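Local coordinates for protein 2,3-dihydroxybenzoate-AMP ligase (Mycobacterium smegmatis, PDB 5KEI) that belongs to the ANL superfamily of AMP-binding enzymes, built from a large N-terminal part and a smaller C-terminal domain, at residues Asn417-Asn422 with Ser481-Ala486; Glu473-Thr478 with Glu520-Ala525; Pro540-Ala543 with Ile547-Lys550. All coordinates share one frame; numbering follows the deposited sequence.

Contact 1: residues Asn417-Asn422 with Ser481-Ala486; sequences NAEAAN and SVWAAA
Trp-483 sends CG away from its own backbone nitrogen (chi1 -177°), and this turn lays the six-membered half of its indole over the first turn of helix 419-425. Glu-419, with a fully extended chain, stands at the rim of the same ring. The contact joins the C-terminal domain to the helix that connects two strands, 402-407 and 432-440, of the four-stranded antiparallel sheet. Trp-483 lies at a classic beta bulge: it and Ala-484 both face Val-504 on the adjoining strand 498-505, and the strand turns a corner there.

The central interaction is a CH-pi contact that illustrates how an alanine on a helix can serve as a seat for an indole. Ala-420 CB sits 3.7 Å from the centroid of the six-membered ring of Trp-483 and only 5° off the ring normal, so the methyl meets the middle of the face. The Ala-420 CB to Trp-483 CE2 distance is 3.8 Å, and the helix backbone follows closely, with Ala-420 N 3.7 Å from Trp-483 CZ2. Glu-419 brings its CG in at the ring edge, and Glu-419 CD comes to 3.7 Å from Trp-483 CH2. Its carboxylate stands nearly upright against the indole, the two planes being 86° apart.

The polar edge of the indole is used as well, since NE1 hydrogen-bonds to Glu-423 OE1 one turn further along the helix. The ring is thus held both by its face and by its N-H. At the helix start, Ala-418 is at the N-cap position and its carbonyl oxygen accepts Asn-422 N. A single water spans the two backbones, donating to Trp-483 O at 2.9 Å and, more weakly, to Ala-420 O at 3.3 Å.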
loop_
_atom_site.group_PDB
_atom_site.type_symbol
_atom_site.label_atom_id
_atom_site.label_comp_id
_atom_site.label_asym_id
_atom_site.label_seq_id
_atom_site.Cartn_x
_atom_site.Cartn_y
_atom_site.Cartn_z
ATOM N N ASN A 417 0.829 -5.066 13.799
ATOM C CA ASN A 417 0.696 -4.491 15.134
ATOM C C ASN A 417 -0.558 -3.630 15.233
ATOM O O ASN A 417 -0.486 -2.439 15.525
ATOM C CB ASN A 417 1.940 -3.674 15.468
ATOM C CG ASN A 417 2.020 -3.300 16.927
ATOM O OD1 ASN A 417 1.372 -3.910 17.770
ATOM N ND2 ASN A 417 2.830 -2.302 17.234
ATOM N N ALA A 418 -1.705 -4.225 14.927
ATOM C CA ALA A 418 -2.953 -3.475 14.856
ATOM C C ALA A 418 -4.131 -4.395 15.140
ATOM O O ALA A 418 -5.031 -4.552 14.309
ATOM C CB ALA A 418 -3.103 -2.811 13.482
ATOM N N GLU A 419 -4.106 -5.005 16.323
ATOM C CA GLU A 419 -5.075 -6.032 16.706
ATOM C C GLU A 419 -6.543 -5.567 16.613
ATOM O O GLU A 419 -7.399 -6.312 16.119
ATOM C CB GLU A 419 -4.754 -6.520 18.116
ATOM C CG GLU A 419 -5.679 -7.578 18.633
ATOM C CD GLU A 419 -5.358 -7.963 20.073
ATOM O OE1 GLU A 419 -4.370 -7.431 20.635
ATOM O OE2 GLU A 419 -6.102 -8.792 20.643
ATOM N N ALA A 420 -6.830 -4.344 17.060
ATOM C CA ALA A 420 -8.184 -3.796 16.953
ATOM C C ALA A 420 -8.593 -3.626 15.479
ATOM O O ALA A 420 -9.695 -4.008 15.086
ATOM C CB ALA A 420 -8.298 -2.471 17.699
ATOM N N ALA A 421 -7.706 -3.070 14.660
ATOM C CA ALA A 421 -8.004 -2.931 13.229
ATOM C C ALA A 421 -8.208 -4.293 12.554
ATOM O O ALA A 421 -9.026 -4.429 11.642
ATOM C CB ALA A 421 -6.910 -2.155 12.532
ATOM N N ASN A 422 -7.488 -5.312 13.012
ATOM C CA ASN A 422 -7.635 -6.634 12.417
ATOM C C ASN A 422 -8.975 -7.291 12.717
ATOM O O ASN A 422 -9.591 -7.845 11.812
ATOM C CB ASN A 422 -6.496 -7.533 12.856
ATOM C CG ASN A 422 -5.205 -7.150 12.198
ATOM O OD1 ASN A 422 -5.222 -6.577 11.106
ATOM N ND2 ASN A 422 -4.079 -7.450 12.840
ATOM N N SER A 481 -9.001 4.397 24.690
ATOM C CA SER A 481 -10.008 3.682 25.468
ATOM C C SER A 481 -11.041 2.989 24.587
ATOM O O SER A 481 -11.723 2.075 25.038
ATOM C CB SER A 481 -10.704 4.631 26.449
ATOM O OG SER A 481 -9.806 5.066 27.463
ATOM N N VAL A 482 -11.152 3.418 23.333
ATOM C CA VAL A 482 -12.078 2.783 22.399
ATOM C C VAL A 482 -11.400 1.648 21.620
ATOM O O VAL A 482 -10.539 1.879 20.745
ATOM C CB VAL A 482 -12.661 3.796 21.399
ATOM C CG1 VAL A 482 -13.693 3.119 20.505
ATOM C CG2 VAL A 482 -13.270 4.981 22.129
ATOM N N TRP A 483 -11.789 0.421 21.957
ATOM C CA TRP A 483 -11.296 -0.753 21.259
ATOM C C TRP A 483 -11.998 -0.916 19.919
ATOM O O TRP A 483 -11.351 -0.857 18.886
ATOM C CB TRP A 483 -11.485 -2.015 22.096
ATOM C CG TRP A 483 -10.908 -3.228 21.413
ATOM C CD1 TRP A 483 -11.602 -4.220 20.771
ATOM C CD2 TRP A 483 -9.521 -3.561 21.285
ATOM N NE1 TRP A 483 -10.728 -5.151 20.257
ATOM C CE2 TRP A 483 -9.441 -4.772 20.565
ATOM C CE3 TRP A 483 -8.332 -2.961 21.720
ATOM C CZ2 TRP A 483 -8.225 -5.396 20.270
ATOM C CZ3 TRP A 483 -7.128 -3.580 21.430
ATOM C CH2 TRP A 483 -7.084 -4.780 20.709
ATOM N N ALA A 484 -13.313 -1.151 19.961
ATOM C CA ALA A 484 -14.176 -1.216 18.774
ATOM C C ALA A 484 -15.261 -0.134 18.875
ATOM O O ALA A 484 -15.602 0.292 19.977
ATOM C CB ALA A 484 -14.807 -2.595 18.640
ATOM N N ALA A 485 -15.798 0.319 17.745
ATOM C CA ALA A 485 -16.833 1.357 17.761
ATOM C C ALA A 485 -17.853 1.146 16.655
ATOM O O ALA A 485 -17.508 0.680 15.574
ATOM C CB ALA A 485 -16.215 2.741 17.634
ATOM N N ALA A 486 -19.108 1.489 16.927
ATOM C CA ALA A 486 -20.152 1.472 15.901
ATOM C C ALA A 486 -21.075 2.698 16.009
ATOM O O ALA A 486 -21.731 2.905 17.025
ATOM C CB ALA A 486 -20.961 0.188 15.991
HETATM O O HOH W 1 -11.872 -1.762 16.233
#

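Contact 2: residues Glu473-Thr478 with Glu520-Ala525; sequences EEHLLT and EQRGVA
A Schellman motif ends helix 512-521 and delivers Arg-522 and Val-524 to His-475 of helix 469-477 and to Thr-478. Gly-523 adopts a positive phi, and its N returns to Glu-520 O at 2.9 Å.

The Arg-522 chain bends at chi3 (48°) on its way to NE and the guanidinium. Arg-522 NE donates to His-475 ND1 over 3.2 Å, almost straight at 172°. The bond runs in the plane of both groups, although the imidazole and guanidinium planes are themselves turned 57° apart. With ND1 accepting, the imidazole proton would be expected on NE2, which makes a weak hydrogen bond to Asp-471 OD2. Val-524 covers one face of the ring: its CG2 lies 3.7 Å from the centroid of His-475, a CH-pi contact over the centre.

In the C-terminal domain, with its small three-stranded sheet, the turn after helix 512-521 meets helix 469-477 at the edge and one face of His-475. The side chains of Thr-478 and Arg-522 approach from opposite directions. Thr-478 CG2 lies over the middle of the guanidinium, 3.7 Å from Arg-522 CZ, while OG1 approaches Arg-522 CD to 3.2 Å without bonding to the nitrogens. That hydroxyl is held by donating to His-475 O at 2.8 Å, and it also hydrogen-bonds His-518 NE2. His-475 O accepts Thr-478 N too, from the same face of its plane.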
loop_
_atom_site.group_PDB
_atom_site.type_symbol
_atom_site.label_atom_id
_atom_site.label_comp_id
_atom_site.label_asym_id
_atom_site.label_seq_id
_atom_site.Cartn_x
_atom_site.Cartn_y
_atom_site.Cartn_z
ATOM N N GLU A 473 -16.579 6.570 13.057
ATOM C CA GLU A 473 -16.052 5.396 13.746
ATOM C C GLU A 473 -14.534 5.372 13.733
ATOM O O GLU A 473 -13.911 4.995 14.715
ATOM C CB GLU A 473 -16.579 4.111 13.110
ATOM C CG GLU A 473 -17.962 3.729 13.558
ATOM C CD GLU A 473 -18.655 2.780 12.593
ATOM O OE1 GLU A 473 -17.962 2.104 11.787
ATOM O OE2 GLU A 473 -19.905 2.715 12.649
ATOM N N GLU A 474 -13.933 5.764 12.616
ATOM C CA GLU A 474 -12.480 5.780 12.552
ATOM C C GLU A 474 -11.897 6.797 13.543
ATOM O O GLU A 474 -10.870 6.537 14.157
ATOM C CB GLU A 474 -12.004 6.063 11.123
ATOM C CG GLU A 474 -12.205 4.887 10.153
ATOM C CD GLU A 474 -11.407 3.645 10.542
ATOM O OE1 GLU A 474 -10.331 3.791 11.169
ATOM O OE2 GLU A 474 -11.854 2.520 10.217
ATOM N N HIS A 475 -12.567 7.939 13.698
ATOM C CA HIS A 475 -12.163 8.997 14.627
ATOM C C HIS A 475 -12.208 8.541 16.081
ATOM O O HIS A 475 -11.324 8.860 16.878
ATOM C CB HIS A 475 -13.079 10.232 14.486
ATOM C CG HIS A 475 -12.761 11.119 13.318
ATOM N ND1 HIS A 475 -11.596 11.848 13.234
ATOM C CD2 HIS A 475 -13.481 11.425 12.212
ATOM C CE1 HIS A 475 -11.604 12.554 12.115
ATOM N NE2 HIS A 475 -12.732 12.311 11.478
ATOM N N LEU A 476 -13.276 7.825 16.424
ATOM C CA LEU A 476 -13.495 7.360 17.790
ATOM C C LEU A 476 -12.464 6.314 18.161
ATOM O O LEU A 476 -11.992 6.283 19.296
ATOM C CB LEU A 476 -14.905 6.785 17.945
ATOM C CG LEU A 476 -16.068 7.778 17.942
ATOM C CD1 LEU A 476 -17.381 7.035 18.053
ATOM C CD2 LEU A 476 -15.941 8.822 19.065
ATOM N N LEU A 477 -12.123 5.466 17.188
ATOM C CA LEU A 477 -11.136 4.407 17.360
ATOM C C LEU A 477 -9.729 4.935 17.672
ATOM O O LEU A 477 -8.920 4.209 18.236
ATOM C CB LEU A 477 -11.099 3.521 16.109
ATOM C CG LEU A 477 -12.327 2.624 15.900
ATOM C CD1 LEU A 477 -12.410 2.123 14.474
ATOM C CD2 LEU A 477 -12.302 1.462 16.871
ATOM N N THR A 478 -9.440 6.193 17.340
ATOM C CA THR A 478 -8.120 6.747 17.650
ATOM C C THR A 478 -7.968 7.085 19.123
ATOM O O THR A 478 -6.899 7.500 19.558
ATOM C CB THR A 478 -7.803 8.017 16.840
ATOM O OG1 THR A 478 -8.577 9.122 17.331
ATOM C CG2 THR A 478 -8.054 7.784 15.343
ATOM N N GLU A 520 -13.388 16.797 18.858
ATOM C CA GLU A 520 -13.202 18.198 18.496
ATOM C C GLU A 520 -11.729 18.518 18.211
ATOM O O GLU A 520 -11.408 19.232 17.257
ATOM C CB GLU A 520 -13.737 19.106 19.606
ATOM C CG GLU A 520 -13.457 20.577 19.377
ATOM C CD GLU A 520 -13.800 21.422 20.585
ATOM O OE1 GLU A 520 -13.833 20.863 21.705
ATOM O OE2 GLU A 520 -14.037 22.639 20.412
ATOM N N GLN A 521 -10.843 17.978 19.044
ATOM C CA GLN A 521 -9.397 18.098 18.839
ATOM C C GLN A 521 -8.952 17.507 17.493
ATOM O O GLN A 521 -7.930 17.921 16.940
ATOM C CB GLN A 521 -8.635 17.417 19.980
ATOM C CG GLN A 521 -8.850 18.059 21.357
ATOM C CD GLN A 521 -8.314 19.491 21.437
ATOM O OE1 GLN A 521 -9.074 20.460 21.312
ATOM N NE2 GLN A 521 -7.005 19.627 21.660
ATOM N N ARG A 522 -9.722 16.548 16.970
ATOM C CA ARG A 522 -9.411 15.920 15.687
ATOM C C ARG A 522 -10.093 16.635 14.519
ATOM O O ARG A 522 -9.899 16.266 13.364
ATOM C CB ARG A 522 -9.817 14.439 15.702
ATOM C CG ARG A 522 -9.116 13.603 16.785
ATOM C CD ARG A 522 -9.365 12.112 16.588
ATOM N NE ARG A 522 -9.133 11.720 15.200
ATOM C CZ ARG A 522 -7.934 11.425 14.717
ATOM N NH1 ARG A 522 -6.879 11.473 15.522
ATOM N NH2 ARG A 522 -7.790 11.083 13.446
ATOM N N GLY A 523 -10.905 17.643 14.823
ATOM C CA GLY A 523 -11.545 18.443 13.794
ATOM C C GLY A 523 -12.959 18.054 13.392
ATOM O O GLY A 523 -13.411 18.422 12.319
ATOM N N VAL A 524 -13.663 17.311 14.238
ATOM C CA VAL A 524 -15.053 16.954 13.950
ATOM C C VAL A 524 -16.000 18.016 14.526
ATOM O O VAL A 524 -15.899 18.380 15.695
ATOM C CB VAL A 524 -15.400 15.562 14.524
ATOM C CG1 VAL A 524 -16.778 15.098 14.053
ATOM C CG2 VAL A 524 -14.330 14.558 14.129
ATOM N N ALA A 525 -16.911 18.523 13.704
ATOM C CA ALA A 525 -17.850 19.541 14.177
ATOM C C ALA A 525 -18.955 18.898 15.018
ATOM O O ALA A 525 -19.121 17.676 15.019
ATOM C CB ALA A 525 -18.436 20.308 13.016
#

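Contact 3: residues Pro540-Ala543 with Ile547-Lys550; sequences PTTA and IDKK
Thr-541 and Ile-547 form a single beta bridge, with their CA atoms 4.2 Å apart, where the chain doubles back after only a few residues. The bond beside it runs from Asp-548 N to Pro-540 O, 2.7 Å long and straight at the hydrogen (171°), but the donor stands above the carbonyl plane. Pro-540 O receives a second, softer approach from Ile-547 CA at 3.4 Å, a CA-H...O contact. Asp-548 is the centre of an inverse gamma turn and also occupies the N-cap position of helix 549-553.

Ile-547 brings its CG2 branch to 3.6 Å from Pro-540 O. Asp-548 has its carboxylate carbon swung away from the backbone nitrogen (chi1 -169°), which sets Asp-548 CG, like Asp-548 CB, 4.1 Å from Thr-542 CG2, the two side chains crossing at about a right angle. Thr-542 OG1 turns instead to Lys-546 O, a weak hydrogen bond across the loop. Pro-540 and Ile-547 both pack on Ile-552 of the following helix. The sequence, with Lys-546 in the loop between the segments, is consistent with the A10 motif near the C-terminus of ANL enzymes.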
loop_
_atom_site.group_PDB
_atom_site.type_symbol
_atom_site.label_atom_id
_atom_site.label_comp_id
_atom_site.label_asym_id
_atom_site.label_seq_id
_atom_site.Cartn_x
_atom_site.Cartn_y
_atom_site.Cartn_z
ATOM N N PRO A 540 -21.942 -7.153 17.853
ATOM C CA PRO A 540 -22.426 -8.175 16.925
ATOM C C PRO A 540 -21.915 -7.949 15.493
ATOM O O PRO A 540 -21.729 -6.806 15.063
ATOM C CB PRO A 540 -23.951 -8.028 17.000
ATOM C CG PRO A 540 -24.197 -6.705 17.682
ATOM C CD PRO A 540 -23.039 -6.522 18.601
ATOM N N THR A 541 -21.700 -9.049 14.775
ATOM C CA THR A 541 -21.162 -9.022 13.417
ATOM C C THR A 541 -21.959 -9.910 12.470
ATOM O O THR A 541 -22.572 -10.887 12.896
ATOM C CB THR A 541 -19.693 -9.485 13.387
ATOM O OG1 THR A 541 -19.580 -10.759 14.044
ATOM C CG2 THR A 541 -18.788 -8.465 14.068
ATOM N N THR A 542 -21.945 -9.570 11.186
ATOM C CA THR A 542 -22.482 -10.467 10.161
ATOM C C THR A 542 -21.489 -11.599 9.866
ATOM O O THR A 542 -20.362 -11.598 10.376
ATOM C CB THR A 542 -22.806 -9.712 8.852
ATOM O OG1 THR A 542 -21.606 -9.187 8.271
ATOM C CG2 THR A 542 -23.774 -8.573 9.121
ATOM N N ALA A 543 -21.902 -12.559 9.038
ATOM C CA ALA A 543 -21.058 -13.715 8.696
ATOM C C ALA A 543 -19.944 -13.354 7.709
ATOM O O ALA A 543 -19.613 -14.130 6.809
ATOM C CB ALA A 543 -21.912 -14.836 8.134
ATOM N N ILE A 547 -19.742 -5.164 11.294
ATOM C CA ILE A 547 -20.598 -4.931 12.445
ATOM C C ILE A 547 -22.056 -5.058 12.020
ATOM O O ILE A 547 -22.438 -4.514 10.989
ATOM C CB ILE A 547 -20.319 -3.542 13.064
ATOM C CG1 ILE A 547 -18.839 -3.436 13.470
ATOM C CG2 ILE A 547 -21.239 -3.292 14.244
ATOM C CD1 ILE A 547 -18.420 -2.072 14.026
ATOM N N ASP A 548 -22.854 -5.819 12.775
ATOM C CA ASP A 548 -24.274 -6.009 12.437
ATOM C C ASP A 548 -25.130 -4.890 13.040
ATOM O O ASP A 548 -25.723 -5.052 14.101
ATOM C CB ASP A 548 -24.773 -7.384 12.913
ATOM C CG ASP A 548 -26.157 -7.742 12.350
ATOM O OD1 ASP A 548 -26.743 -6.929 11.598
ATOM O OD2 ASP A 548 -26.648 -8.858 12.637
ATOM N N LYS A 549 -25.186 -3.761 12.346
ATOM C CA LYS A 549 -25.775 -2.551 12.894
ATOM C C LYS A 549 -27.291 -2.632 12.976
ATOM O O LYS A 549 -27.892 -2.064 13.881
ATOM C CB LYS A 549 -25.360 -1.336 12.062
ATOM C CG LYS A 549 -23.872 -1.046 12.114
ATOM C CD LYS A 549 -23.526 0.245 11.406
ATOM C CE LYS A 549 -22.113 0.702 11.764
ATOM N NZ LYS A 549 -21.782 2.014 11.123
ATOM N N LYS A 550 -27.906 -3.334 12.034
ATOM C CA LYS A 550 -29.347 -3.510 12.056
ATOM C C LYS A 550 -29.723 -4.263 13.324
ATOM O O LYS A 550 -30.795 -4.057 13.888
ATOM C CB LYS A 550 -29.827 -4.255 10.807
ATOM C CG LYS A 550 -28.973 -3.980 9.575
ATOM C CD LYS A 550 -29.660 -4.395 8.274
ATOM C CE LYS A 550 -30.596 -3.308 7.747
ATOM N NZ LYS A 550 -29.869 -2.081 7.297
#

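In the fold
All three contacts belong to the C-terminal domain or its border, and they touch one another through neighbouring elements. Contacts 1 and 2, centres about 14 Å apart, meet because helix 469-477 leads directly into strand 482-492; Trp-483 O touches Leu-477 CD2 at 3.2 Å. Contacts 1 and 3 lie about 16 Å apart by centres, and Ile-547 CD1 packs on Ala-485 O at 3.3 Å. Contacts 2 and 3 are the most distant pair, about 23 Å between centres, yet a salt bridge ties them: Glu-473 OE2 to Lys-549 NZ, 2.5 Å. Lys-549 also pairs with Asp-458, and Glu-473 with Arg-424, so helix 549-553, helix 469-477 and helix 419-425 are linked by one charged network.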